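Local coordinates for putative methylthioribose-1-phosphate isomerase (Pyrococcus horikoshii OT3, PDB 6A34), which probably interconverts 5-methylthioribose 1-phosphate and 5-methylthioribulose 1-phosphate, an isomerisation step of the methionine salvage pathway, at residues Phe107-Glu119 with Leu131-Asp143. Numbering follows the deposited sequence.
Sequences FWALNRIKKLVEE and LIVQEAYKIADED
Three nearly straight hydrogen bonds tie R112 to E135 and E142; the R112-E142 pair, with K138 beside it, lies toward the solvent side, while the bond to E135 runs inward to a buried glutamate. The guanidinium grips E142 end-on: NH1 meets OE1 at 2.6 Å and NH2 meets OE2 at 2.8 Å, each oxygen offering its syn lone pair. With the two planes only 17° apart, this is a nearly coplanar, bidentate salt bridge. E135 is used differently, because R112 NE reaches its OE2 (2.9 Å) from the anti side and tilted out of the carboxylate plane, which is itself turned steeply from that of the guanidinium. CG of R112 stands anti to the backbone N (chi1 179°) and the chain runs out extended from there, which carries the charged group across to both acids. The hydrogen bonds hold the group in its rotation, and I139 CG1 packs over one guanidinium face. A leucine in place of R112 would probably leave the carboxylates of E135 and E142 without their shared cation.

Segments 107-119 and 131-143 belong to consecutive helices of the helical region preceding the mostly parallel, Rossmann-like sheet, and their axes, 9.9 Å apart at 151°, make an antiparallel helix pair. The inner side is apolar and closely fitted. I113 enters knobs-into-holes fashion among I132, E135, A136 and I139, its CD1 lying 3.9 Å from CD1 of I139. Further along, V117 CG2 presses on I132 CG1 at 3.5 Å, tighter than ordinary van der Waals contact, while V117 also packs on L86 and F89 of helix 82-97. Between the buried and polar strips, L116 lays CD2 against the bent chain of E135, 3.8 Å from its CG, so the aliphatic part of this glutamate joins the apolar packing while its OE2 faces R112.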
loop_
_atom_site.group_PDB
_atom_site.type_symbol
_atom_site.label_atom_id
_atom_site.label_comp_id
_atom_site.label_asym_id
_atom_site.label_seq_id
_atom_site.Cartn_x
_atom_site.Cartn_y
_atom_site.Cartn_z
ATOM N N PHE A 107 6.260 -22.931 -20.883
ATOM C CA PHE A 107 5.969 -23.405 -22.213
ATOM C C PHE A 107 7.241 -23.319 -23.060
ATOM O O PHE A 107 7.598 -24.285 -23.686
ATOM C CB PHE A 107 4.821 -22.610 -22.846
ATOM C CG PHE A 107 4.118 -23.317 -23.979
ATOM C CD1 PHE A 107 4.723 -23.451 -25.226
ATOM C CD2 PHE A 107 2.843 -23.850 -23.810
ATOM C CE1 PHE A 107 4.077 -24.110 -26.266
ATOM C CE2 PHE A 107 2.195 -24.498 -24.856
ATOM C CZ PHE A 107 2.813 -24.635 -26.081
ATOM N N TRP A 108 7.917 -22.164 -23.077
ATOM C CA TRP A 108 9.171 -22.053 -23.829
ATOM C C TRP A 108 10.086 -23.231 -23.464
ATOM O O TRP A 108 10.626 -23.863 -24.349
ATOM C CB TRP A 108 9.928 -20.743 -23.584
ATOM C CG TRP A 108 9.288 -19.496 -24.107
ATOM C CD1 TRP A 108 8.385 -19.376 -25.127
ATOM C CD2 TRP A 108 9.552 -18.158 -23.633
ATOM N NE1 TRP A 108 8.047 -18.060 -25.300
ATOM C CE2 TRP A 108 8.743 -17.287 -24.399
ATOM C CE3 TRP A 108 10.376 -17.614 -22.632
ATOM C CZ2 TRP A 108 8.742 -15.903 -24.185
ATOM C CZ3 TRP A 108 10.367 -16.250 -22.422
ATOM C CH2 TRP A 108 9.561 -15.409 -23.192
ATOM N N ALA A 109 10.274 -23.480 -22.160
ATOM C CA ALA A 109 11.322 -24.367 -21.687
ATOM C C ALA A 109 11.027 -25.805 -22.125
ATOM O O ALA A 109 11.916 -26.482 -22.673
ATOM C CB ALA A 109 11.453 -24.271 -20.193
ATOM N N LEU A 110 9.783 -26.239 -21.889
ATOM C CA LEU A 110 9.352 -27.564 -22.201
ATOM C C LEU A 110 9.412 -27.798 -23.703
ATOM O O LEU A 110 9.928 -28.812 -24.133
ATOM C CB LEU A 110 7.928 -27.793 -21.697
ATOM C CG LEU A 110 7.799 -27.870 -20.183
ATOM C CD1 LEU A 110 6.342 -28.067 -19.778
ATOM C CD2 LEU A 110 8.683 -28.973 -19.620
ATOM N N ASN A 111 8.851 -26.868 -24.471
ATOM C CA ASN A 111 8.828 -26.963 -25.915
ATOM C C ASN A 111 10.236 -26.987 -26.521
ATOM O O ASN A 111 10.453 -27.593 -27.556
ATOM C CB ASN A 111 8.042 -25.813 -26.543
ATOM C CG ASN A 111 6.749 -26.324 -27.122
ATOM O OD1 ASN A 111 5.757 -26.470 -26.406
ATOM N ND2 ASN A 111 6.795 -26.677 -28.398
ATOM N N ARG A 112 11.157 -26.230 -25.939
ATOM C CA ARG A 112 12.558 -26.210 -26.363
ATOM C C ARG A 112 13.173 -27.622 -26.255
ATOM O O ARG A 112 13.954 -28.025 -27.115
ATOM C CB ARG A 112 13.330 -25.231 -25.479
ATOM C CG ARG A 112 14.813 -25.117 -25.794
ATOM C CD ARG A 112 15.469 -23.993 -25.006
ATOM N NE ARG A 112 16.927 -24.042 -25.071
ATOM C CZ ARG A 112 17.698 -23.093 -24.606
ATOM N NH1 ARG A 112 17.138 -22.087 -23.951
ATOM N NH2 ARG A 112 19.008 -23.135 -24.794
ATOM N N ILE A 113 12.820 -28.355 -25.188
ATOM C CA ILE A 113 13.371 -29.691 -24.953
ATOM C C ILE A 113 12.653 -30.730 -25.831
ATOM O O ILE A 113 13.302 -31.471 -26.557
ATOM C CB ILE A 113 13.310 -30.022 -23.462
ATOM C CG1 ILE A 113 14.218 -29.054 -22.696
ATOM C CG2 ILE A 113 13.650 -31.494 -23.235
ATOM C CD1 ILE A 113 14.275 -29.316 -21.219
ATOM N N LYS A 114 11.327 -30.784 -25.724
ATOM C CA LYS A 114 10.434 -31.501 -26.636
ATOM C C LYS A 114 10.955 -31.429 -28.088
ATOM O O LYS A 114 11.176 -32.467 -28.712
ATOM C CB LYS A 114 9.027 -30.919 -26.470
ATOM C CG LYS A 114 8.009 -31.256 -27.547
ATOM C CD LYS A 114 7.472 -32.662 -27.471
ATOM C CE LYS A 114 6.058 -32.770 -28.010
ATOM N NZ LYS A 114 5.582 -34.173 -27.949
ATOM N N LYS A 115 11.183 -30.213 -28.603
ATOM C CA LYS A 115 11.558 -30.003 -29.997
ATOM C C LYS A 115 12.952 -30.589 -30.256
ATOM O O LYS A 115 13.192 -31.170 -31.296
ATOM C CB LYS A 115 11.562 -28.513 -30.376
ATOM C CG LYS A 115 11.201 -28.176 -31.823
ATOM C CD LYS A 115 11.277 -29.358 -32.798
ATOM C CE LYS A 115 10.598 -29.132 -34.135
ATOM N NZ LYS A 115 11.593 -28.849 -35.198
ATOM N N LEU A 116 13.886 -30.406 -29.321
ATOM C CA LEU A 116 15.248 -30.994 -29.440
ATOM C C LEU A 116 15.173 -32.535 -29.522
ATOM O O LEU A 116 15.885 -33.133 -30.296
ATOM C CB LEU A 116 16.082 -30.546 -28.240
ATOM C CG LEU A 116 17.530 -31.006 -28.226
ATOM C CD1 LEU A 116 18.344 -30.199 -29.222
ATOM C CD2 LEU A 116 18.117 -30.895 -26.829
ATOM N N VAL A 117 14.285 -33.148 -28.737
ATOM C CA VAL A 117 14.158 -34.597 -28.637
ATOM C C VAL A 117 13.570 -35.187 -29.933
ATOM O O VAL A 117 14.076 -36.203 -30.400
ATOM C CB VAL A 117 13.292 -34.980 -27.429
ATOM C CG1 VAL A 117 12.860 -36.431 -27.485
ATOM C CG2 VAL A 117 13.993 -34.662 -26.126
ATOM N N GLU A 118 12.519 -34.553 -30.490
ATOM C CA GLU A 118 11.904 -34.901 -31.815
ATOM C C GLU A 118 12.913 -34.802 -32.983
ATOM O O GLU A 118 12.908 -35.597 -33.926
ATOM C CB GLU A 118 10.720 -33.973 -32.075
ATOM C CG GLU A 118 9.570 -34.166 -31.089
ATOM C CD GLU A 118 8.324 -33.325 -31.335
ATOM O OE1 GLU A 118 8.425 -32.268 -32.012
ATOM O OE2 GLU A 118 7.242 -33.739 -30.856
ATOM N N GLU A 119 13.784 -33.801 -32.917
ATOM C CA GLU A 119 14.838 -33.573 -33.874
ATOM C C GLU A 119 15.924 -34.665 -33.767
ATOM O O GLU A 119 16.686 -34.913 -34.702
ATOM C CB GLU A 119 15.421 -32.192 -33.578
ATOM C CG GLU A 119 16.253 -31.614 -34.700
ATOM C CD GLU A 119 15.496 -30.595 -35.534
ATOM O OE1 GLU A 119 14.809 -29.725 -34.929
ATOM O OE2 GLU A 119 15.589 -30.675 -36.783
ATOM N N LEU A 131 21.191 -35.226 -24.081
ATOM C CA LEU A 131 20.771 -34.000 -24.695
ATOM C C LEU A 131 19.720 -33.286 -23.823
ATOM O O LEU A 131 19.802 -32.070 -23.640
ATOM C CB LEU A 131 20.206 -34.307 -26.079
ATOM C CG LEU A 131 21.247 -34.480 -27.180
ATOM C CD1 LEU A 131 20.598 -35.070 -28.416
ATOM C CD2 LEU A 131 21.944 -33.173 -27.500
ATOM N N ILE A 132 18.750 -34.046 -23.313
ATOM C CA ILE A 132 17.698 -33.502 -22.485
ATOM C C ILE A 132 18.311 -32.839 -21.256
ATOM O O ILE A 132 17.922 -31.745 -20.905
ATOM C CB ILE A 132 16.722 -34.601 -22.042
ATOM C CG1 ILE A 132 15.864 -35.097 -23.202
ATOM C CG2 ILE A 132 15.876 -34.129 -20.865
ATOM C CD1 ILE A 132 15.160 -36.391 -22.894
ATOM N N VAL A 133 19.220 -33.555 -20.582
ATOM C CA VAL A 133 19.782 -33.080 -19.346
ATOM C C VAL A 133 20.581 -31.804 -19.656
ATOM O O VAL A 133 20.493 -30.788 -18.913
ATOM C CB VAL A 133 20.640 -34.153 -18.642
ATOM C CG1 VAL A 133 21.446 -33.569 -17.480
ATOM C CG2 VAL A 133 19.802 -35.343 -18.185
ATOM N N GLN A 134 21.347 -31.859 -20.751
ATOM C CA GLN A 134 22.200 -30.776 -21.133
ATOM C C GLN A 134 21.348 -29.517 -21.391
ATOM O O GLN A 134 21.716 -28.436 -20.964
ATOM C CB GLN A 134 23.039 -31.151 -22.359
ATOM C CG GLN A 134 23.868 -29.996 -22.904
ATOM C CD GLN A 134 24.765 -30.405 -24.047
ATOM O OE1 GLN A 134 25.954 -30.667 -23.865
ATOM N NE2 GLN A 134 24.197 -30.461 -25.236
ATOM N N GLU A 135 20.261 -29.685 -22.145
ATOM C CA GLU A 135 19.331 -28.648 -22.455
ATOM C C GLU A 135 18.750 -28.000 -21.185
ATOM O O GLU A 135 18.644 -26.784 -21.150
ATOM C CB GLU A 135 18.193 -29.169 -23.333
ATOM C CG GLU A 135 17.665 -28.121 -24.300
ATOM C CD GLU A 135 18.698 -27.457 -25.206
ATOM O OE1 GLU A 135 19.844 -27.958 -25.276
ATOM O OE2 GLU A 135 18.347 -26.439 -25.864
ATOM N N ALA A 136 18.375 -28.800 -20.174
ATOM C CA ALA A 136 17.803 -28.261 -18.943
ATOM C C ALA A 136 18.841 -27.388 -18.226
ATOM O O ALA A 136 18.505 -26.318 -17.710
ATOM C CB ALA A 136 17.283 -29.368 -18.059
ATOM N N TYR A 137 20.126 -27.786 -18.262
ATOM C CA TYR A 137 21.158 -26.983 -17.629
ATOM C C TYR A 137 21.338 -25.677 -18.407
ATOM O O TYR A 137 21.622 -24.635 -17.821
ATOM C CB TYR A 137 22.492 -27.720 -17.490
ATOM C CG TYR A 137 22.562 -28.643 -16.297
ATOM C CD1 TYR A 137 22.482 -28.152 -15.000
ATOM C CD2 TYR A 137 22.718 -30.010 -16.456
ATOM C CE1 TYR A 137 22.551 -28.987 -13.899
ATOM C CE2 TYR A 137 22.800 -30.858 -15.366
ATOM C CZ TYR A 137 22.699 -30.346 -14.086
ATOM O OH TYR A 137 22.765 -31.164 -13.013
ATOM N N LYS A 138 21.209 -25.757 -19.730
ATOM C CA LYS A 138 21.372 -24.606 -20.592
ATOM C C LYS A 138 20.290 -23.550 -20.284
ATOM O O LYS A 138 20.587 -22.391 -20.289
ATOM C CB LYS A 138 21.305 -25.033 -22.060
ATOM C CG LYS A 138 22.623 -25.257 -22.780
ATOM C CD LYS A 138 22.329 -25.463 -24.268
ATOM C CE LYS A 138 23.488 -25.914 -25.131
ATOM N NZ LYS A 138 22.982 -26.301 -26.472
ATOM N N ILE A 139 19.045 -23.987 -20.075
ATOM C CA ILE A 139 17.940 -23.109 -19.777
ATOM C C ILE A 139 18.248 -22.354 -18.478
ATOM O O ILE A 139 18.178 -21.134 -18.435
ATOM C CB ILE A 139 16.617 -23.892 -19.735
ATOM C CG1 ILE A 139 16.263 -24.419 -21.126
ATOM C CG2 ILE A 139 15.473 -23.045 -19.161
ATOM C CD1 ILE A 139 15.201 -25.511 -21.119
ATOM N N ALA A 140 18.660 -23.081 -17.438
ATOM C CA ALA A 140 18.943 -22.473 -16.156
ATOM C C ALA A 140 20.116 -21.505 -16.299
ATOM O O ALA A 140 19.980 -20.360 -15.883
ATOM C CB ALA A 140 19.208 -23.504 -15.095
ATOM N N ASP A 141 21.227 -21.962 -16.900
ATOM C CA ASP A 141 22.470 -21.186 -16.960
ATOM C C ASP A 141 22.294 -19.904 -17.787
ATOM O O ASP A 141 22.964 -18.925 -17.522
ATOM C CB ASP A 141 23.639 -21.990 -17.546
ATOM C CG ASP A 141 24.054 -23.197 -16.717
ATOM O OD1 ASP A 141 23.788 -23.191 -15.493
ATOM O OD2 ASP A 141 24.569 -24.175 -17.322
ATOM N N GLU A 142 21.465 -19.949 -18.825
ATOM C CA GLU A 142 21.183 -18.794 -19.675
ATOM C C GLU A 142 20.504 -17.695 -18.845
ATOM O O GLU A 142 20.743 -16.518 -19.069
ATOM C CB GLU A 142 20.271 -19.169 -20.853
ATOM C CG GLU A 142 21.045 -19.686 -22.060
ATOM C CD GLU A 142 20.263 -20.577 -23.015
ATOM O OE1 GLU A 142 19.016 -20.490 -23.032
ATOM O OE2 GLU A 142 20.905 -21.377 -23.734
ATOM N N ASP A 143 19.609 -18.091 -17.937
ATOM C CA ASP A 143 18.929 -17.124 -17.121
ATOM C C ASP A 143 19.963 -16.446 -16.232
ATOM O O ASP A 143 20.036 -15.211 -16.167
ATOM C CB ASP A 143 17.820 -17.715 -16.265
ATOM C CG ASP A 143 17.047 -16.612 -15.572
ATOM O OD1 ASP A 143 16.402 -15.819 -16.293
ATOM O OD2 ASP A 143 17.151 -16.518 -14.338
#